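Local coordinates for protein ribonucleoside-diphosphate reductase subunit beta (Clostridium botulinum, PDB 6ZJK) that binds iron as the small subunit of a ribonucleotide reductase and probably supplies the radical for making deoxyribonucleotides from ribonucleoside diphosphates, at residues A[198-210]-A[302-314]. Numbering follows the deposited sequence.
Sequences MANYILEGIYFYS and YIKYLSNLRLVAI. With FE (Fe (III) ion), chain G.
Ile-206 is the apolar centre, a knob in the hole formed by Ile-303, Leu-306, Ser-307 and Arg-310. Its CG1 lies beside the backbone N, anti to the carbonyl carbon (chi1 -60°). A second bend at chi2 carries CD1 to CG of Arg-310, 3.9 Å away. Its other branch, CG2, meets CG2 of Ile-303. Next to this knob, CD1 of Leu-306 packs on CB of Tyr-209 at 3.5 Å. Toward the C-terminal end of 302-314, CD1 of Ile-314 touches CE2 of Tyr-201 and SD of Met-198.

Segments 198-210 and 302-313 run roughly antiparallel, at 151°, and their axes come within 9.8 Å. Both belong to the ferritin-like helical fold of the ribonucleotide reductase small subunit, which houses the di-iron site. Helix 190-220 also carries a wider pi-type turn at 203-207. Glu-204, in this turn, binds an iron(III) ion through OE2, together with Glu-137, Glu-238 and His-241. The helix thus shows one side to the metal and another to 302-314.

Arg-310 is a knob in the reverse direction, set among Tyr-201, Gly-205, Ile-206 and Tyr-209. Its NE donates to Gly-205 O at 2.9 Å, nearly straight at 164° and in the guanidinium plane. NH2 adds a weak bond to the same oxygen. NH2 also sits over the centre of one face of the Tyr-209 ring, a cation-pi contact with the two planes steeply inclined. Tyr-201 OH donates to Arg-310 O at 2.8 Å; that oxygen lies at the edge of the tyrosine ring, near its plane. The hydroxyl is also hydrogen-bonded to Gln-246. At the Tyr-302 end, one water bridges Tyr-209 O (2.8 Å) and Tyr-302 OH (2.7 Å).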
loop_
_atom_site.group_PDB
_atom_site.type_symbol
_atom_site.label_atom_id
_atom_site.label_comp_id
_atom_site.label_asym_id
_atom_site.label_seq_id
_atom_site.Cartn_x
_atom_site.Cartn_y
_atom_site.Cartn_z
ATOM N N MET A 198 -9.594 -8.161 15.585
ATOM C CA MET A 198 -9.882 -7.482 16.821
ATOM C C MET A 198 -8.595 -6.888 17.395
ATOM O O MET A 198 -8.603 -5.839 17.906
ATOM C CB MET A 198 -10.641 -8.433 17.763
ATOM C CG MET A 198 -11.172 -7.890 19.056
ATOM S SD MET A 198 -12.260 -6.534 19.072
ATOM C CE MET A 198 -12.104 -5.987 20.716
ATOM N N ALA A 199 -7.483 -7.571 17.226
ATOM C CA ALA A 199 -6.187 -7.070 17.668
ATOM C C ALA A 199 -5.853 -5.749 17.012
ATOM O O ALA A 199 -5.466 -4.824 17.655
ATOM C CB ALA A 199 -5.141 -8.064 17.368
ATOM N N ASN A 200 -6.024 -5.677 15.707
ATOM C CA ASN A 200 -5.835 -4.468 14.990
ATOM C C ASN A 200 -6.640 -3.352 15.538
ATOM O O ASN A 200 -6.159 -2.299 15.682
ATOM C CB ASN A 200 -6.358 -4.665 13.599
ATOM C CG ASN A 200 -5.299 -4.750 12.589
ATOM O OD1 ASN A 200 -4.741 -3.774 12.223
ATOM N ND2 ASN A 200 -5.032 -5.931 12.126
ATOM N N TYR A 201 -7.925 -3.587 15.771
ATOM C CA TYR A 201 -8.842 -2.587 16.290
ATOM C C TYR A 201 -8.354 -2.059 17.629
ATOM O O TYR A 201 -8.321 -0.909 17.853
ATOM C CB TYR A 201 -10.282 -3.148 16.340
ATOM C CG TYR A 201 -11.352 -2.207 16.787
ATOM C CD1 TYR A 201 -11.537 -1.033 16.179
ATOM C CD2 TYR A 201 -12.192 -2.526 17.826
ATOM C CE1 TYR A 201 -12.479 -0.168 16.607
ATOM C CE2 TYR A 201 -13.155 -1.670 18.242
ATOM C CZ TYR A 201 -13.297 -0.499 17.618
ATOM O OH TYR A 201 -14.182 0.388 17.974
ATOM N N ILE A 202 -7.920 -2.940 18.489
ATOM C CA ILE A 202 -7.385 -2.546 19.775
ATOM C C ILE A 202 -6.138 -1.685 19.621
ATOM O O ILE A 202 -6.074 -0.641 20.153
ATOM C CB ILE A 202 -7.089 -3.757 20.631
ATOM C CG1 ILE A 202 -8.382 -4.365 21.116
ATOM C CG2 ILE A 202 -6.226 -3.372 21.797
ATOM C CD1 ILE A 202 -8.258 -5.774 21.557
ATOM N N LEU A 203 -5.224 -2.133 18.788
ATOM C CA LEU A 203 -3.976 -1.441 18.525
ATOM C C LEU A 203 -4.169 -0.018 18.141
ATOM O O LEU A 203 -3.624 0.822 18.716
ATOM C CB LEU A 203 -3.161 -2.182 17.503
ATOM C CG LEU A 203 -1.853 -1.567 17.004
ATOM C CD1 LEU A 203 -0.979 -2.612 16.399
ATOM C CD2 LEU A 203 -2.004 -0.415 16.085
ATOM N N GLU A 204 -5.045 0.231 17.219
ATOM C CA GLU A 204 -5.329 1.548 16.738
ATOM C C GLU A 204 -6.190 2.410 17.599
ATOM O O GLU A 204 -6.000 3.568 17.658
ATOM C CB GLU A 204 -6.005 1.383 15.409
ATOM C CG GLU A 204 -5.162 0.514 14.504
ATOM C CD GLU A 204 -5.311 0.782 13.040
ATOM O OE1 GLU A 204 -6.395 0.551 12.568
ATOM O OE2 GLU A 204 -4.339 1.186 12.394
ATOM N N GLY A 205 -7.180 1.826 18.233
ATOM C CA GLY A 205 -8.094 2.595 19.050
ATOM C C GLY A 205 -7.674 2.762 20.488
ATOM O O GLY A 205 -8.299 3.546 21.212
ATOM N N ILE A 206 -6.636 2.045 20.930
ATOM C CA ILE A 206 -6.205 2.119 22.328
ATOM C C ILE A 206 -4.719 2.476 22.440
ATOM O O ILE A 206 -4.369 3.485 23.064
ATOM C CB ILE A 206 -6.498 0.807 23.066
ATOM C CG1 ILE A 206 -8.011 0.502 23.031
ATOM C CG2 ILE A 206 -6.000 0.887 24.527
ATOM C CD1 ILE A 206 -8.872 1.548 23.729
ATOM N N TYR A 207 -3.837 1.669 21.831
ATOM C CA TYR A 207 -2.399 1.871 22.046
ATOM C C TYR A 207 -1.949 3.212 21.478
ATOM O O TYR A 207 -1.248 3.967 22.153
ATOM C CB TYR A 207 -1.571 0.730 21.433
ATOM C CG TYR A 207 -1.923 -0.663 21.936
ATOM C CD1 TYR A 207 -2.530 -0.850 23.171
ATOM C CD2 TYR A 207 -1.666 -1.790 21.158
ATOM C CE1 TYR A 207 -2.864 -2.125 23.623
ATOM C CE2 TYR A 207 -1.996 -3.067 21.603
ATOM C CZ TYR A 207 -2.597 -3.226 22.834
ATOM O OH TYR A 207 -2.931 -4.485 23.294
ATOM N N PHE A 208 -2.456 3.550 20.318
ATOM C CA PHE A 208 -2.067 4.759 19.722
ATOM C C PHE A 208 -2.595 5.964 20.440
ATOM O O PHE A 208 -1.929 6.926 20.516
ATOM C CB PHE A 208 -2.343 4.789 18.210
ATOM C CG PHE A 208 -1.139 4.541 17.385
ATOM C CD1 PHE A 208 -0.253 5.528 17.126
ATOM C CD2 PHE A 208 -0.882 3.327 16.925
ATOM C CE1 PHE A 208 0.864 5.271 16.406
ATOM C CE2 PHE A 208 0.239 3.055 16.220
ATOM C CZ PHE A 208 1.105 4.035 15.966
ATOM N N TYR A 209 -3.811 5.893 20.941
ATOM C CA TYR A 209 -4.442 6.999 21.652
ATOM C C TYR A 209 -3.703 7.301 22.936
ATOM O O TYR A 209 -3.575 8.390 23.305
ATOM C CB TYR A 209 -5.954 6.783 21.810
ATOM C CG TYR A 209 -6.695 7.223 20.592
ATOM C CD1 TYR A 209 -6.756 6.440 19.500
ATOM C CD2 TYR A 209 -7.284 8.433 20.533
ATOM C CE1 TYR A 209 -7.398 6.841 18.366
ATOM C CE2 TYR A 209 -7.934 8.848 19.409
ATOM C CZ TYR A 209 -7.970 8.034 18.328
ATOM O OH TYR A 209 -8.593 8.438 17.229
ATOM N N SER A 210 -3.195 6.295 23.576
ATOM C CA SER A 210 -2.351 6.504 24.748
ATOM C C SER A 210 -1.090 7.291 24.396
ATOM O O SER A 210 -0.658 8.162 25.158
ATOM C CB SER A 210 -1.983 5.162 25.372
ATOM O OG SER A 210 -0.993 5.311 26.392
ATOM N N TYR A 302 -8.405 7.512 31.678
ATOM C CA TYR A 302 -8.514 7.863 30.263
ATOM C C TYR A 302 -8.586 6.613 29.394
ATOM O O TYR A 302 -9.468 6.499 28.536
ATOM C CB TYR A 302 -7.354 8.761 29.832
ATOM C CG TYR A 302 -7.423 9.210 28.388
ATOM C CD1 TYR A 302 -8.595 9.740 27.848
ATOM C CD2 TYR A 302 -6.299 9.120 27.558
ATOM C CE1 TYR A 302 -8.648 10.152 26.521
ATOM C CE2 TYR A 302 -6.346 9.527 26.235
ATOM C CZ TYR A 302 -7.519 10.040 25.721
ATOM O OH TYR A 302 -7.543 10.442 24.406
ATOM N N ILE A 303 -7.698 5.648 29.634
ATOM C CA ILE A 303 -7.682 4.437 28.820
ATOM C C ILE A 303 -8.996 3.674 28.960
ATOM O O ILE A 303 -9.563 3.206 27.964
ATOM C CB ILE A 303 -6.478 3.551 29.193
ATOM C CG1 ILE A 303 -5.156 4.334 29.082
ATOM C CG2 ILE A 303 -6.434 2.322 28.301
ATOM C CD1 ILE A 303 -4.954 4.983 27.747
ATOM N N LYS A 304 -9.514 3.556 30.192
ATOM C CA LYS A 304 -10.764 2.835 30.408
ATOM C C LYS A 304 -11.918 3.527 29.697
ATOM O O LYS A 304 -12.790 2.862 29.128
ATOM C CB LYS A 304 -11.051 2.684 31.912
ATOM C CG LYS A 304 -10.173 1.647 32.600
ATOM C CD LYS A 304 -10.500 1.440 34.093
ATOM C CE LYS A 304 -9.520 0.442 34.740
ATOM N NZ LYS A 304 -9.696 0.272 36.229
ATOM N N TYR A 305 -11.957 4.862 29.756
ATOM C CA TYR A 305 -12.996 5.616 29.059
ATOM C C TYR A 305 -12.952 5.347 27.558
ATOM O O TYR A 305 -13.996 5.230 26.906
ATOM C CB TYR A 305 -12.834 7.113 29.345
ATOM C CG TYR A 305 -13.664 8.024 28.454
ATOM C CD1 TYR A 305 -15.002 8.295 28.734
ATOM C CD2 TYR A 305 -13.101 8.609 27.328
ATOM C CE1 TYR A 305 -15.745 9.132 27.913
ATOM C CE2 TYR A 305 -13.829 9.442 26.502
ATOM C CZ TYR A 305 -15.148 9.698 26.790
ATOM O OH TYR A 305 -15.862 10.530 25.946
ATOM N N LEU A 306 -11.753 5.286 26.989
ATOM C CA LEU A 306 -11.632 5.014 25.561
ATOM C C LEU A 306 -12.163 3.631 25.210
ATOM O O LEU A 306 -12.831 3.463 24.184
ATOM C CB LEU A 306 -10.167 5.149 25.118
ATOM C CG LEU A 306 -9.632 6.578 25.025
ATOM C CD1 LEU A 306 -8.143 6.612 24.597
ATOM C CD2 LEU A 306 -10.467 7.406 24.077
ATOM N N SER A 307 -11.881 2.626 26.047
ATOM C CA SER A 307 -12.337 1.282 25.715
ATOM C C SER A 307 -13.859 1.191 25.709
ATOM O O SER A 307 -14.424 0.437 24.909
ATOM C CB SER A 307 -11.727 0.245 26.658
ATOM O OG SER A 307 -12.335 0.264 27.924
ATOM N N ASN A 308 -14.547 1.964 26.563
ATOM C CA ASN A 308 -16.011 1.962 26.537
ATOM C C ASN A 308 -16.521 2.432 25.179
ATOM O O ASN A 308 -17.439 1.832 24.609
ATOM C CB ASN A 308 -16.585 2.864 27.633
ATOM C CG ASN A 308 -16.272 2.372 29.031
ATOM O OD1 ASN A 308 -15.923 1.213 29.251
ATOM N ND2 ASN A 308 -16.388 3.267 29.986
ATOM N N LEU A 309 -15.940 3.517 24.651
ATOM C CA LEU A 309 -16.333 4.001 23.328
ATOM C C LEU A 309 -16.054 2.945 22.259
ATOM O O LEU A 309 -16.895 2.681 21.398
ATOM C CB LEU A 309 -15.574 5.288 22.982
ATOM C CG LEU A 309 -15.562 6.498 23.929
ATOM C CD1 LEU A 309 -14.750 7.641 23.294
ATOM C CD2 LEU A 309 -16.944 6.954 24.318
ATOM N N ARG A 310 -14.867 2.329 22.305
ATOM C CA ARG A 310 -14.484 1.376 21.269
ATOM C C ARG A 310 -15.398 0.160 21.258
ATOM O O ARG A 310 -15.820 -0.291 20.189
ATOM C CB ARG A 310 -13.034 0.935 21.462
ATOM C CG ARG A 310 -12.045 2.064 21.574
ATOM C CD ARG A 310 -12.110 3.027 20.387
ATOM N NE ARG A 310 -11.041 4.022 20.455
ATOM C CZ ARG A 310 -11.216 5.331 20.281
ATOM N NH1 ARG A 310 -12.421 5.816 20.028
ATOM N NH2 ARG A 310 -10.177 6.157 20.374
ATOM N N LEU A 311 -15.749 -0.362 22.439
ATOM C CA LEU A 311 -16.578 -1.560 22.500
ATOM C C LEU A 311 -18.004 -1.261 22.053
ATOM O O LEU A 311 -18.598 -2.037 21.292
ATOM C CB LEU A 311 -16.562 -2.158 23.913
ATOM C CG LEU A 311 -15.283 -2.908 24.321
ATOM C CD1 LEU A 311 -15.432 -3.535 25.705
ATOM C CD2 LEU A 311 -14.902 -3.974 23.327
ATOM N N VAL A 312 -18.559 -0.127 22.488
ATOM C CA VAL A 312 -19.888 0.350 22.105
ATOM C C VAL A 312 -20.019 0.387 20.588
ATOM O O VAL A 312 -21.085 0.090 20.028
ATOM C CB VAL A 312 -20.144 1.735 22.727
ATOM C CG1 VAL A 312 -21.175 2.504 21.915
ATOM C CG2 VAL A 312 -20.590 1.592 24.175
ATOM N N ALA A 313 -18.956 0.899 19.970
ATOM C CA ALA A 313 -18.931 1.142 18.529
ATOM C C ALA A 313 -18.974 -0.138 17.705
ATOM O O ALA A 313 -19.287 -0.074 16.511
ATOM C CB ALA A 313 -17.705 1.963 18.149
ATOM N N ILE A 314 -18.658 -1.287 18.292
ATOM C CA ILE A 314 -18.842 -2.556 17.604
ATOM C C ILE A 314 -19.938 -3.395 18.268
ATOM O O ILE A 314 -19.979 -4.617 18.101
ATOM C CB ILE A 314 -17.517 -3.324 17.481
ATOM C CG1 ILE A 314 -16.824 -3.477 18.836
ATOM C CG2 ILE A 314 -16.564 -2.556 16.567
ATOM C CD1 ILE A 314 -15.670 -4.433 18.795
HETATM FE FE FE G . -3.286 2.984 11.901
HETATM O O HOH W 1 -5.330 10.599 22.948
HETATM O O HOH W 2 -2.699 5.061 11.848
#